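PDB 4FSP: probable porin, which probably forms a beta-barrel channel across the outer membrane of Pseudomonas aeruginosa through which small solutes can pass. Local coordinates for residues N185-G190 with F293-G298; G190-D195 with E220-Q225; G258-N263 with S288-F293. All coordinates share one frame; numbering follows the deposited sequence.

How the interactions relate
The three contacts join loops and strand ends on the same side of the centre of the chain, in an OprD-family beta-barrel. Interaction 1 brings together two loops distant in sequence, and interactions 2 and 3 are nested in series within the chain segment it closes. Its centre lies about 10 Å from each of the other two, which are about 13 Å apart. Gly-190 belongs to interactions 1 and 2, and Phe-293 to interactions 1 and 3. Gln-225 NE2 probably hydrogen-bonds Pro-294 O at 3.2 Å, linking 220-225 to 293-298. Gly-258 meets the other two contacts as well: its O packs 3.2 Å from Phe-188 CB, its N 3.7 Å from Ala-192 CB.

Interaction 1. Residues N185-G190 with F293-G298; sequences NRRFAG and FPYLEG
Phe-188 reaches Pro-294 with the outer tip of its ring: CZ lies 3.7 Å from Pro-294 CB and equally close to its CA. The two side chains cross at about a right angle, and the backbone C of Phe-293 sits at the edge of the Phe-188 ring, 4.0 Å from CZ. Beside this apolar contact, one water joins the two loops. It accepts from Arg-187 NH1 at 2.9 Å, lying in the guanidinium plane, and donates to Phe-293 O at 2.8 Å. It thus bridges a donor and an acceptor that stand 4.3 Å apart (Arg-187 NH1 to Phe-293 O) without a direct bond. The same NH1 approaches Tyr-295 edge to edge.

Within its own loop, Arg-187 CB rests over the centre of the Phe-188 ring, 3.9 Å above the plane, so one face is covered by the preceding residue. CG of Phe-188, anti to its carbonyl carbon (chi1 -49°), is thereby placed on the side of both Arg-187 CB and Pro-294. Farther out, Arg-187 makes salt bridges through NH2 to Asp-311 and through NE to Glu-314, and Tyr-295 OH hydrogen-bonds Asp-311 as well; this acidic pair probably fixes the guanidinium's rotation. The contact is buried where two barrel loops meet. On the 293-298 side, Pro-294 packs against Tyr-223, Ser-250 and Asn-263, one residue from each of strands 223-235, 240-252 and 262-273.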
ATOM      1  N   ASN A 185       7.261  13.061  12.531  1.00 44.02           N
ATOM      2  CA  ASN A 185       7.209  13.446  13.943  1.00 51.20           C
ATOM      3  C   ASN A 185       8.486  13.087  14.720  1.00 52.27           C
ATOM      4  O   ASN A 185       8.432  12.820  15.921  1.00 50.31           O
ATOM      5  CB  ASN A 185       5.981  12.833  14.637  1.00 61.95           C
ATOM      6  CG  ASN A 185       4.672  13.141  13.912  1.00 71.14           C
ATOM      7  OD1 ASN A 185       4.616  14.013  13.047  1.00 81.29           O
ATOM      8  ND2 ASN A 185       3.610  12.425  14.277  1.00 68.85           N
ATOM      9  N   ARG A 186       9.623  13.067  14.025  1.00 48.26           N
ATOM     10  CA  ARG A 186      10.920  12.763  14.645  1.00 52.37           C
ATOM     11  C   ARG A 186      10.968  11.446  15.444  1.00 41.84           C
ATOM     12  O   ARG A 186      11.696  11.352  16.433  1.00 43.14           O
ATOM     13  CB  ARG A 186      11.362  13.924  15.551  1.00 60.71           C
ATOM     14  CG  ARG A 186      11.017  15.306  15.017  1.00 70.90           C
ATOM     15  CD  ARG A 186      11.229  16.388  16.070  1.00 79.08           C
ATOM     16  NE  ARG A 186      12.612  16.857  16.103  1.00 86.79           N
ATOM     17  CZ  ARG A 186      13.426  16.710  17.142  1.00 89.40           C
ATOM     18  NH1 ARG A 186      12.989  16.111  18.240  1.00 86.47           N
ATOM     19  NH2 ARG A 186      14.672  17.164  17.085  1.00 93.63           N
ATOM     20  N   ARG A 187      10.201  10.442  15.022  1.00 39.37           N
ATOM     21  CA  ARG A 187      10.139   9.159  15.739  1.00 35.90           C
ATOM     22  C   ARG A 187      11.497   8.496  15.928  1.00 37.47           C
ATOM     23  O   ARG A 187      11.723   7.771  16.904  1.00 42.85           O
ATOM     24  CB  ARG A 187       9.217   8.183  15.007  1.00 30.42           C
ATOM     25  CG  ARG A 187       7.746   8.487  15.183  1.00 33.87           C
ATOM     26  CD  ARG A 187       6.930   7.796  14.112  1.00 30.52           C
ATOM     27  NE  ARG A 187       5.516   8.132  14.260  1.00 36.11           N
ATOM     28  CZ  ARG A 187       4.569   7.752  13.416  1.00 31.63           C
ATOM     29  NH1 ARG A 187       4.885   7.015  12.351  1.00 27.69           N
ATOM     30  NH2 ARG A 187       3.312   8.112  13.639  1.00 35.47           N
ATOM     31  N   PHE A 188      12.390   8.751  14.985  1.00 31.87           N
ATOM     32  CA  PHE A 188      13.716   8.172  15.008  1.00 43.39           C
ATOM     33  C   PHE A 188      14.752   9.293  15.047  1.00 51.45           C
ATOM     34  O   PHE A 188      14.379  10.466  15.072  1.00 49.02           O
ATOM     35  CB  PHE A 188      13.861   7.289  13.775  1.00 41.37           C
ATOM     36  CG  PHE A 188      12.704   6.356  13.593  1.00 41.49           C
ATOM     37  CD1 PHE A 188      12.450   5.361  14.540  1.00 38.24           C
ATOM     38  CD2 PHE A 188      11.848   6.486  12.508  1.00 25.80           C
ATOM     39  CE1 PHE A 188      11.374   4.500  14.393  1.00 28.97           C
ATOM     40  CE2 PHE A 188      10.765   5.628  12.354  1.00 24.41           C
ATOM     41  CZ  PHE A 188      10.522   4.630  13.301  1.00 26.50           C
ATOM     42  N   ALA A 189      16.038   8.946  15.064  1.00 55.12           N
ATOM     43  CA  ALA A 189      17.091   9.958  15.160  1.00 64.05           C
ATOM     44  C   ALA A 189      17.171  10.864  13.923  1.00 63.60           C
ATOM     45  O   ALA A 189      17.372  12.074  14.038  1.00 73.95           O
ATOM     46  CB  ALA A 189      18.432   9.308  15.430  1.00 65.94           C
ATOM     47  N   GLY A 190      17.022  10.268  12.747  1.00 58.88           N
ATOM     48  CA  GLY A 190      17.004  11.010  11.496  1.00 59.37           C
ATOM     49  C   GLY A 190      16.440  10.121  10.405  1.00 61.88           C
ATOM     50  O   GLY A 190      16.115   8.966  10.682  1.00 61.04           O
ATOM     51  N   PHE A 293       6.574   2.809  14.571  1.00 23.34           N
ATOM     52  CA  PHE A 293       6.629   1.817  13.518  1.00 20.21           C
ATOM     53  C   PHE A 293       7.399   2.338  12.301  1.00 34.39           C
ATOM     54  O   PHE A 293       6.993   3.312  11.673  1.00 31.51           O
ATOM     55  CB  PHE A 293       5.202   1.458  13.108  1.00 20.21           C
ATOM     56  CG  PHE A 293       5.126   0.393  12.048  1.00 27.61           C
ATOM     57  CD1 PHE A 293       5.242  -0.960  12.380  1.00 25.63           C
ATOM     58  CD2 PHE A 293       4.934   0.736  10.726  1.00 19.50           C
ATOM     59  CE1 PHE A 293       5.181  -1.948  11.392  1.00 25.51           C
ATOM     60  CE2 PHE A 293       4.856  -0.253   9.730  1.00 20.35           C
ATOM     61  CZ  PHE A 293       4.984  -1.593  10.061  1.00 27.19           C
ATOM     62  N   PRO A 294       8.506   1.673  11.947  1.00 29.73           N
ATOM     63  CA  PRO A 294       9.293   2.151  10.810  1.00 26.85           C
ATOM     64  C   PRO A 294       8.802   1.577   9.494  1.00 25.40           C
ATOM     65  O   PRO A 294       8.287   0.442   9.426  1.00 25.21           O
ATOM     66  CB  PRO A 294      10.689   1.599  11.100  1.00 29.58           C
ATOM     67  CG  PRO A 294      10.416   0.294  11.789  1.00 28.77           C
ATOM     68  CD  PRO A 294       9.106   0.480  12.572  1.00 27.10           C
ATOM     69  N   TYR A 295       8.972   2.384   8.452  1.00 21.89           N
ATOM     70  CA  TYR A 295       8.683   2.009   7.069  1.00 20.96           C
ATOM     71  C   TYR A 295       9.366   2.996   6.127  1.00 20.99           C
ATOM     72  O   TYR A 295       9.848   4.035   6.572  1.00 27.85           O
ATOM     73  CB  TYR A 295       7.176   1.924   6.816  1.00 19.07           C
ATOM     74  CG  TYR A 295       6.322   3.150   7.171  1.00 36.89           C
ATOM     75  CD1 TYR A 295       6.051   3.495   8.498  1.00 25.55           C
ATOM     76  CD2 TYR A 295       5.715   3.901   6.170  1.00 38.63           C
ATOM     77  CE1 TYR A 295       5.238   4.577   8.804  1.00 23.65           C
ATOM     78  CE2 TYR A 295       4.905   4.979   6.470  1.00 37.58           C
ATOM     79  CZ  TYR A 295       4.662   5.307   7.784  1.00 31.75           C
ATOM     80  OH  TYR A 295       3.853   6.381   8.070  1.00 35.08           O
ATOM     81  N   LEU A 296       9.436   2.671   4.841  1.00 27.23           N
ATOM     82  CA  LEU A 296      10.249   3.476   3.921  1.00 34.34           C
ATOM     83  C   LEU A 296       9.517   4.730   3.444  1.00 30.57           C
ATOM     84  O   LEU A 296       8.287   4.725   3.290  1.00 28.43           O
ATOM     85  CB  LEU A 296      10.670   2.651   2.702  1.00 34.94           C
ATOM     86  CG  LEU A 296      11.417   1.349   2.997  1.00 33.88           C
ATOM     87  CD1 LEU A 296      11.578   0.503   1.734  1.00 21.17           C
ATOM     88  CD2 LEU A 296      12.759   1.657   3.630  1.00 29.75           C
ATOM     89  N   GLU A 297      10.275   5.800   3.214  1.00 32.48           N
ATOM     90  CA  GLU A 297       9.767   6.944   2.462  1.00 35.81           C
ATOM     91  C   GLU A 297       9.160   6.474   1.139  1.00 35.40           C
ATOM     92  O   GLU A 297       9.704   5.577   0.470  1.00 33.10           O
ATOM     93  CB  GLU A 297      10.898   7.930   2.150  1.00 29.18           C
ATOM     94  CG  GLU A 297      11.496   8.615   3.363  1.00 44.19           C
ATOM     95  CD  GLU A 297      12.426   9.752   2.974  1.00 51.58           C
ATOM     96  OE1 GLU A 297      12.615   9.982   1.757  1.00 55.12           O
ATOM     97  OE2 GLU A 297      12.970  10.423   3.880  1.00 56.78           O
ATOM     98  N   GLY A 298       8.040   7.079   0.757  1.00 31.77           N
ATOM     99  CA  GLY A 298       7.373   6.729  -0.488  1.00 36.60           C
ATOM    100  C   GLY A 298       6.357   5.605  -0.371  1.00 38.77           C
ATOM    101  O   GLY A 298       5.696   5.264  -1.358  1.00 40.63           O
TER
HETATM  102  O   HOH W   1       7.402   6.065  11.211  1.00 51.08           O

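Interaction 2. Residues G190-D195 with E220-Q225; sequences GAAQAD and EQVYAQ
At the strand ends of this OprD-family beta-barrel, Ala-192, just before strand 193-205, and Ala-194, at its start, face the short connection 220-222 between strands 210-219 and 223-235. The contact is apolar, with no hydrogen bond between the two segments. Val-222 straddles the Ala-192 methyl with both branches: CG1 is 3.5 Å and CG2 3.7 Å from Ala-192 CB. With CG1 anti to the backbone N (chi1 -167°) and CG2 anti to the carbonyl carbon, both methyls are turned to Ala-192. CG2 also passes 4.1 Å from Gln-193 O, a carbonyl that accepts a hydrogen bond from Arg-257. Two residues along, Ala-194 CB meets mainly the backbone of Glu-220, with Val-222 CG2 a looser neighbour at 4.4 Å.

Glu-220 takes part mainly through its main chain. Its carboxylate forms a salt bridge with Arg-164 and has Asp-198 close by; Arg-164 would be expected to offset the repulsion between the two acids. Before the strand begins, Ala-191 is the centre of an inverse gamma turn, closed by a weak bond from Ala-192 N to Gly-190 O at 3.1 Å. At the far end of the contact, Ala-194 CB sits just 3.0 Å from Glu-220 O.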
ATOM      1  N   GLY A 190      17.022  10.268  12.747  1.00 58.88           N
ATOM      2  CA  GLY A 190      17.004  11.010  11.496  1.00 59.37           C
ATOM      3  C   GLY A 190      16.440  10.121  10.405  1.00 61.88           C
ATOM      4  O   GLY A 190      16.115   8.966  10.682  1.00 61.04           O
ATOM      5  N   ALA A 191      16.311  10.629   9.178  1.00 62.46           N
ATOM      6  CA  ALA A 191      15.798   9.785   8.088  1.00 60.11           C
ATOM      7  C   ALA A 191      16.926   9.063   7.373  1.00 56.31           C
ATOM      8  O   ALA A 191      17.264   9.391   6.237  1.00 58.78           O
ATOM      9  CB  ALA A 191      14.943  10.577   7.093  1.00 50.25           C
ATOM     10  N   ALA A 192      17.492   8.071   8.053  1.00 50.58           N
ATOM     11  CA  ALA A 192      18.607   7.289   7.541  1.00 49.29           C
ATOM     12  C   ALA A 192      18.375   6.763   6.120  1.00 51.66           C
ATOM     13  O   ALA A 192      17.252   6.420   5.746  1.00 52.98           O
ATOM     14  CB  ALA A 192      18.886   6.144   8.477  1.00 45.26           C
ATOM     15  N   GLN A 193      19.448   6.701   5.337  1.00 55.28           N
ATOM     16  CA  GLN A 193      19.378   6.194   3.968  1.00 45.38           C
ATOM     17  C   GLN A 193      20.270   4.981   3.778  1.00 43.26           C
ATOM     18  O   GLN A 193      21.247   4.807   4.507  1.00 43.13           O
ATOM     19  CB  GLN A 193      19.804   7.279   2.982  1.00 45.95           C
ATOM     20  CG  GLN A 193      18.881   8.473   2.947  1.00 54.77           C
ATOM     21  CD  GLN A 193      19.639   9.770   3.064  1.00 68.37           C
ATOM     22  OE1 GLN A 193      20.583   9.880   3.850  1.00 74.34           O
ATOM     23  NE2 GLN A 193      19.241  10.763   2.277  1.00 77.13           N
ATOM     24  N   ALA A 194      19.940   4.145   2.791  1.00 39.81           N
ATOM     25  CA  ALA A 194      20.801   3.014   2.446  1.00 39.43           C
ATOM     26  C   ALA A 194      20.807   2.695   0.959  1.00 40.22           C
ATOM     27  O   ALA A 194      19.949   3.167   0.210  1.00 39.45           O
ATOM     28  CB  ALA A 194      20.414   1.777   3.243  1.00 39.55           C
ATOM     29  N   ASP A 195      21.768   1.872   0.547  1.00 45.30           N
ATOM     30  CA  ASP A 195      21.899   1.478  -0.850  1.00 49.60           C
ATOM     31  C   ASP A 195      21.025   0.282  -1.171  1.00 48.36           C
ATOM     32  O   ASP A 195      20.711   0.039  -2.334  1.00 51.53           O
ATOM     33  CB  ASP A 195      23.342   1.098  -1.171  1.00 55.39           C
ATOM     34  CG  ASP A 195      24.294   2.257  -1.031  1.00 78.15           C
ATOM     35  OD1 ASP A 195      24.278   3.147  -1.906  1.00 85.62           O
ATOM     36  OD2 ASP A 195      25.070   2.268  -0.052  1.00 85.79           O
ATOM     37  N   GLU A 220      19.290  -1.735   4.760  1.00 28.57           N
ATOM     38  CA  GLU A 220      20.625  -2.047   5.274  1.00 37.69           C
ATOM     39  C   GLU A 220      21.256  -0.910   6.073  1.00 38.71           C
ATOM     40  O   GLU A 220      21.096   0.265   5.729  1.00 36.32           O
ATOM     41  CB  GLU A 220      21.552  -2.516   4.147  1.00 33.33           C
ATOM     42  CG  GLU A 220      21.108  -3.839   3.530  1.00 41.53           C
ATOM     43  CD  GLU A 220      22.146  -4.439   2.585  1.00 40.17           C
ATOM     44  OE1 GLU A 220      23.242  -3.853   2.420  1.00 45.27           O
ATOM     45  OE2 GLU A 220      21.861  -5.512   2.010  1.00 44.10           O
ATOM     46  N   GLN A 221      21.935  -1.272   7.159  1.00 37.65           N
ATOM     47  CA  GLN A 221      22.551  -0.299   8.058  1.00 36.81           C
ATOM     48  C   GLN A 221      21.528   0.611   8.749  1.00 39.85           C
ATOM     49  O   GLN A 221      21.912   1.608   9.372  1.00 40.08           O
ATOM     50  CB  GLN A 221      23.612   0.550   7.324  1.00 38.74           C
ATOM     51  CG  GLN A 221      24.627  -0.260   6.501  1.00 34.29           C
ATOM     52  CD  GLN A 221      25.366  -1.303   7.335  1.00 42.31           C
ATOM     53  OE1 GLN A 221      25.631  -1.099   8.521  1.00 48.79           O
ATOM     54  NE2 GLN A 221      25.698  -2.429   6.716  1.00 50.21           N
ATOM     55  N   VAL A 222      20.235   0.287   8.640  1.00 37.80           N
ATOM     56  CA  VAL A 222      19.209   1.063   9.348  1.00 38.55           C
ATOM     57  C   VAL A 222      18.279   0.239  10.254  1.00 38.89           C
ATOM     58  O   VAL A 222      18.337   0.366  11.479  1.00 42.17           O
ATOM     59  CB  VAL A 222      18.358   1.938   8.400  1.00 40.20           C
ATOM     60  CG1 VAL A 222      17.557   2.943   9.224  1.00 29.47           C
ATOM     61  CG2 VAL A 222      19.244   2.664   7.403  1.00 44.29           C
ATOM     62  N   TYR A 223      17.410  -0.582   9.661  1.00 33.90           N
ATOM     63  CA  TYR A 223      16.546  -1.449  10.456  1.00 34.34           C
ATOM     64  C   TYR A 223      16.176  -2.723   9.714  1.00 34.68           C
ATOM     65  O   TYR A 223      16.225  -2.776   8.484  1.00 37.97           O
ATOM     66  CB  TYR A 223      15.260  -0.722  10.871  1.00 29.31           C
ATOM     67  CG  TYR A 223      14.268  -0.547   9.745  1.00 27.99           C
ATOM     68  CD1 TYR A 223      14.356   0.543   8.893  1.00 29.44           C
ATOM     69  CD2 TYR A 223      13.245  -1.475   9.521  1.00 29.61           C
ATOM     70  CE1 TYR A 223      13.458   0.719   7.843  1.00 25.31           C
ATOM     71  CE2 TYR A 223      12.331  -1.302   8.474  1.00 27.67           C
ATOM     72  CZ  TYR A 223      12.449  -0.198   7.642  1.00 32.45           C
ATOM     73  OH  TYR A 223      11.568  -0.002   6.600  1.00 29.55           O
ATOM     74  N   ALA A 224      15.798  -3.738  10.484  1.00 26.53           N
ATOM     75  CA  ALA A 224      15.217  -4.964   9.956  1.00 28.39           C
ATOM     76  C   ALA A 224      13.861  -5.104  10.612  1.00 29.81           C
ATOM     77  O   ALA A 224      13.709  -4.782  11.787  1.00 28.03           O
ATOM     78  CB  ALA A 224      16.077  -6.171  10.303  1.00 27.81           C
ATOM     79  N   GLN A 225      12.876  -5.591   9.866  1.00 28.27           N
ATOM     80  CA  GLN A 225      11.543  -5.787  10.418  1.00 26.35           C
ATOM     81  C   GLN A 225      11.048  -7.193  10.113  1.00 30.79           C
ATOM     82  O   GLN A 225      11.143  -7.651   8.979  1.00 28.11           O
ATOM     83  CB  GLN A 225      10.585  -4.744   9.847  1.00 25.20           C
ATOM     84  CG  GLN A 225       9.103  -4.949  10.148  1.00 24.23           C
ATOM     85  CD  GLN A 225       8.276  -3.732   9.705  1.00 23.60           C
ATOM     86  OE1 GLN A 225       7.431  -3.820   8.801  1.00 28.79           O
ATOM     87  NE2 GLN A 225       8.535  -2.587  10.335  1.00 20.45           N
TER

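Interaction 3. Residues G258-N263 with S288-F293; sequences GGRIDN and SGDHGF
Asp-262 and His-291 pair twice where the barrel hairpin of strands 262-273 and 278-288 gives way to a loop. His-291 N donates to Asp-262 O (3.0 Å), while Asp-262 N donates to the imidazole nitrogen His-291 ND1 (3.2 Å). In the second bond the amide approaches tilted from the ring plane. A third bond is the straightest: Asn-263 ND2 gives a hydrogen to His-291 O at 2.7 Å, with an N-H...O angle of 166° and the acceptor near the amide plane. CG of Asn-263, anti to its backbone N (chi1 175°), is set on the side of His-291 and Gly-292.

Around this core the imidazole lies against the backbone of Arg-260 and Ile-261: Arg-260 O sits over one ring face, 2.9 Å from His-291 CE1. Arg-260 also points its guanidinium toward Asp-290, but their salt bridge is modelled too close and remains doubtful. The Asp-262 carboxylate is paired instead with Arg-264. Gly-289 brings bare backbone up to Asp-262 O, which is 3.6 Å from its C. Deeper in, the Asn-263 amide stands steeply to the Phe-293 ring, the planes 73° apart, with OD1 lying at the ring edge 3.6 Å from CD1.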
ATOM      1  N   GLY A 258      19.800   5.163  11.936  1.00 45.71           N
ATOM      2  CA  GLY A 258      18.483   5.682  12.266  1.00 49.72           C
ATOM      3  C   GLY A 258      18.074   6.328  13.596  1.00 56.52           C
ATOM      4  O   GLY A 258      17.079   7.054  13.590  1.00 60.33           O
ATOM      5  N   GLY A 259      18.714   6.072  14.739  1.00 63.81           N
ATOM      6  CA  GLY A 259      19.704   5.046  14.972  1.00 58.78           C
ATOM      7  C   GLY A 259      19.114   3.855  15.711  1.00 48.10           C
ATOM      8  O   GLY A 259      18.590   2.941  15.090  1.00 42.07           O
ATOM      9  N   ARG A 260      19.190   3.853  17.034  1.00 38.49           N
ATOM     10  CA  ARG A 260      18.677   2.716  17.792  1.00 43.09           C
ATOM     11  C   ARG A 260      17.162   2.643  17.692  1.00 42.41           C
ATOM     12  O   ARG A 260      16.462   3.634  17.915  1.00 36.49           O
ATOM     13  CB  ARG A 260      19.083   2.790  19.261  1.00 45.68           C
ATOM     14  CG  ARG A 260      18.677   1.558  20.049  1.00 51.62           C
ATOM     15  CD  ARG A 260      18.879   1.744  21.543  1.00 61.40           C
ATOM     16  NE  ARG A 260      17.688   2.286  22.193  1.00 70.62           N
ATOM     17  CZ  ARG A 260      16.681   1.545  22.651  1.00 74.15           C
ATOM     18  NH1 ARG A 260      16.711   0.221  22.534  1.00 73.32           N
ATOM     19  NH2 ARG A 260      15.640   2.130  23.228  1.00 70.12           N
ATOM     20  N   ILE A 261      16.653   1.465  17.352  1.00 34.37           N
ATOM     21  CA  ILE A 261      15.216   1.299  17.175  1.00 26.45           C
ATOM     22  C   ILE A 261      14.719   0.003  17.802  1.00 35.20           C
ATOM     23  O   ILE A 261      15.330  -1.061  17.640  1.00 38.84           O
ATOM     24  CB  ILE A 261      14.851   1.319  15.659  1.00 35.96           C
ATOM     25  CG1 ILE A 261      15.013   2.734  15.086  1.00 34.33           C
ATOM     26  CG2 ILE A 261      13.432   0.823  15.424  1.00 28.68           C
ATOM     27  CD1 ILE A 261      15.188   2.749  13.591  1.00 30.72           C
ATOM     28  N   ASP A 262      13.604   0.095  18.516  1.00 35.63           N
ATOM     29  CA  ASP A 262      12.935  -1.081  19.053  1.00 28.31           C
ATOM     30  C   ASP A 262      11.423  -0.862  18.959  1.00 26.69           C
ATOM     31  O   ASP A 262      10.841  -0.111  19.731  1.00 30.75           O
ATOM     32  CB  ASP A 262      13.390  -1.344  20.502  1.00 33.19           C
ATOM     33  CG  ASP A 262      12.504  -2.346  21.242  1.00 42.44           C
ATOM     34  OD1 ASP A 262      11.964  -3.288  20.621  1.00 40.50           O
ATOM     35  OD2 ASP A 262      12.348  -2.191  22.471  1.00 57.72           O
ATOM     36  N   ASN A 263      10.797  -1.502  17.979  1.00 25.09           N
ATOM     37  CA  ASN A 263       9.361  -1.375  17.820  1.00 21.86           C
ATOM     38  C   ASN A 263       8.712  -2.736  17.704  1.00 21.46           C
ATOM     39  O   ASN A 263       9.157  -3.588  16.923  1.00 26.78           O
ATOM     40  CB  ASN A 263       9.015  -0.489  16.618  1.00 21.21           C
ATOM     41  CG  ASN A 263       7.523  -0.423  16.342  1.00 27.32           C
ATOM     42  OD1 ASN A 263       7.013  -1.123  15.460  1.00 30.43           O
ATOM     43  ND2 ASN A 263       6.815   0.438  17.071  1.00 25.96           N
ATOM     44  N   SER A 288       4.546  -1.018  20.829  1.00 27.64           N
ATOM     45  CA  SER A 288       5.289  -1.238  22.070  1.00 31.96           C
ATOM     46  C   SER A 288       6.781  -1.203  21.831  1.00 26.94           C
ATOM     47  O   SER A 288       7.242  -1.413  20.702  1.00 28.19           O
ATOM     48  CB  SER A 288       4.911  -2.569  22.731  1.00 30.92           C
ATOM     49  OG  SER A 288       3.568  -2.528  23.164  1.00 36.16           O
ATOM     50  N   GLY A 289       7.539  -0.951  22.899  1.00 28.91           N
ATOM     51  CA  GLY A 289       8.981  -0.758  22.780  1.00 29.34           C
ATOM     52  C   GLY A 289       9.286   0.729  22.817  1.00 34.38           C
ATOM     53  O   GLY A 289       8.379   1.547  22.995  1.00 36.28           O
ATOM     54  N   ASP A 290      10.546   1.094  22.640  1.00 33.13           N
ATOM     55  CA  ASP A 290      10.925   2.498  22.742  1.00 42.02           C
ATOM     56  C   ASP A 290      10.583   3.354  21.518  1.00 34.49           C
ATOM     57  O   ASP A 290      10.663   4.578  21.597  1.00 34.99           O
ATOM     58  CB  ASP A 290      12.421   2.626  23.047  1.00 42.30           C
ATOM     59  CG  ASP A 290      12.780   2.075  24.402  1.00 43.03           C
ATOM     60  OD1 ASP A 290      11.851   1.717  25.149  1.00 48.48           O
ATOM     61  OD2 ASP A 290      13.987   2.009  24.724  1.00 45.70           O
ATOM     62  N   HIS A 291      10.223   2.731  20.393  1.00 28.05           N
ATOM     63  CA  HIS A 291       9.975   3.501  19.168  1.00 29.08           C
ATOM     64  C   HIS A 291       8.680   3.214  18.436  1.00 31.28           C
ATOM     65  O   HIS A 291       8.002   2.220  18.694  1.00 26.84           O
ATOM     66  CB  HIS A 291      11.135   3.350  18.192  1.00 31.57           C
ATOM     67  CG  HIS A 291      12.419   3.866  18.741  1.00 38.75           C
ATOM     68  ND1 HIS A 291      13.275   3.085  19.491  1.00 41.30           N
ATOM     69  CD2 HIS A 291      12.969   5.103  18.704  1.00 38.45           C
ATOM     70  CE1 HIS A 291      14.312   3.812  19.867  1.00 39.97           C
ATOM     71  NE2 HIS A 291      14.152   5.041  19.401  1.00 42.74           N
ATOM     72  N   GLY A 292       8.361   4.097  17.492  1.00 36.17           N
ATOM     73  CA  GLY A 292       7.216   3.909  16.624  1.00 22.64           C
ATOM     74  C   GLY A 292       7.528   2.949  15.486  1.00 27.77           C
ATOM     75  O   GLY A 292       8.613   2.360  15.431  1.00 24.78           O
ATOM     76  N   PHE A 293       6.574   2.809  14.571  1.00 23.34           N
ATOM     77  CA  PHE A 293       6.629   1.817  13.518  1.00 20.21           C
ATOM     78  C   PHE A 293       7.399   2.338  12.301  1.00 34.39           C
ATOM     79  O   PHE A 293       6.993   3.312  11.673  1.00 31.51           O
ATOM     80  CB  PHE A 293       5.202   1.458  13.108  1.00 20.21           C
ATOM     81  CG  PHE A 293       5.126   0.393  12.048  1.00 27.61           C
ATOM     82  CD1 PHE A 293       5.242  -0.960  12.380  1.00 25.63           C
ATOM     83  CD2 PHE A 293       4.934   0.736  10.726  1.00 19.50           C
ATOM     84  CE1 PHE A 293       5.181  -1.948  11.392  1.00 25.51           C
ATOM     85  CE2 PHE A 293       4.856  -0.253   9.730  1.00 20.35           C
ATOM     86  CZ  PHE A 293       4.984  -1.593  10.061  1.00 27.19           C
TER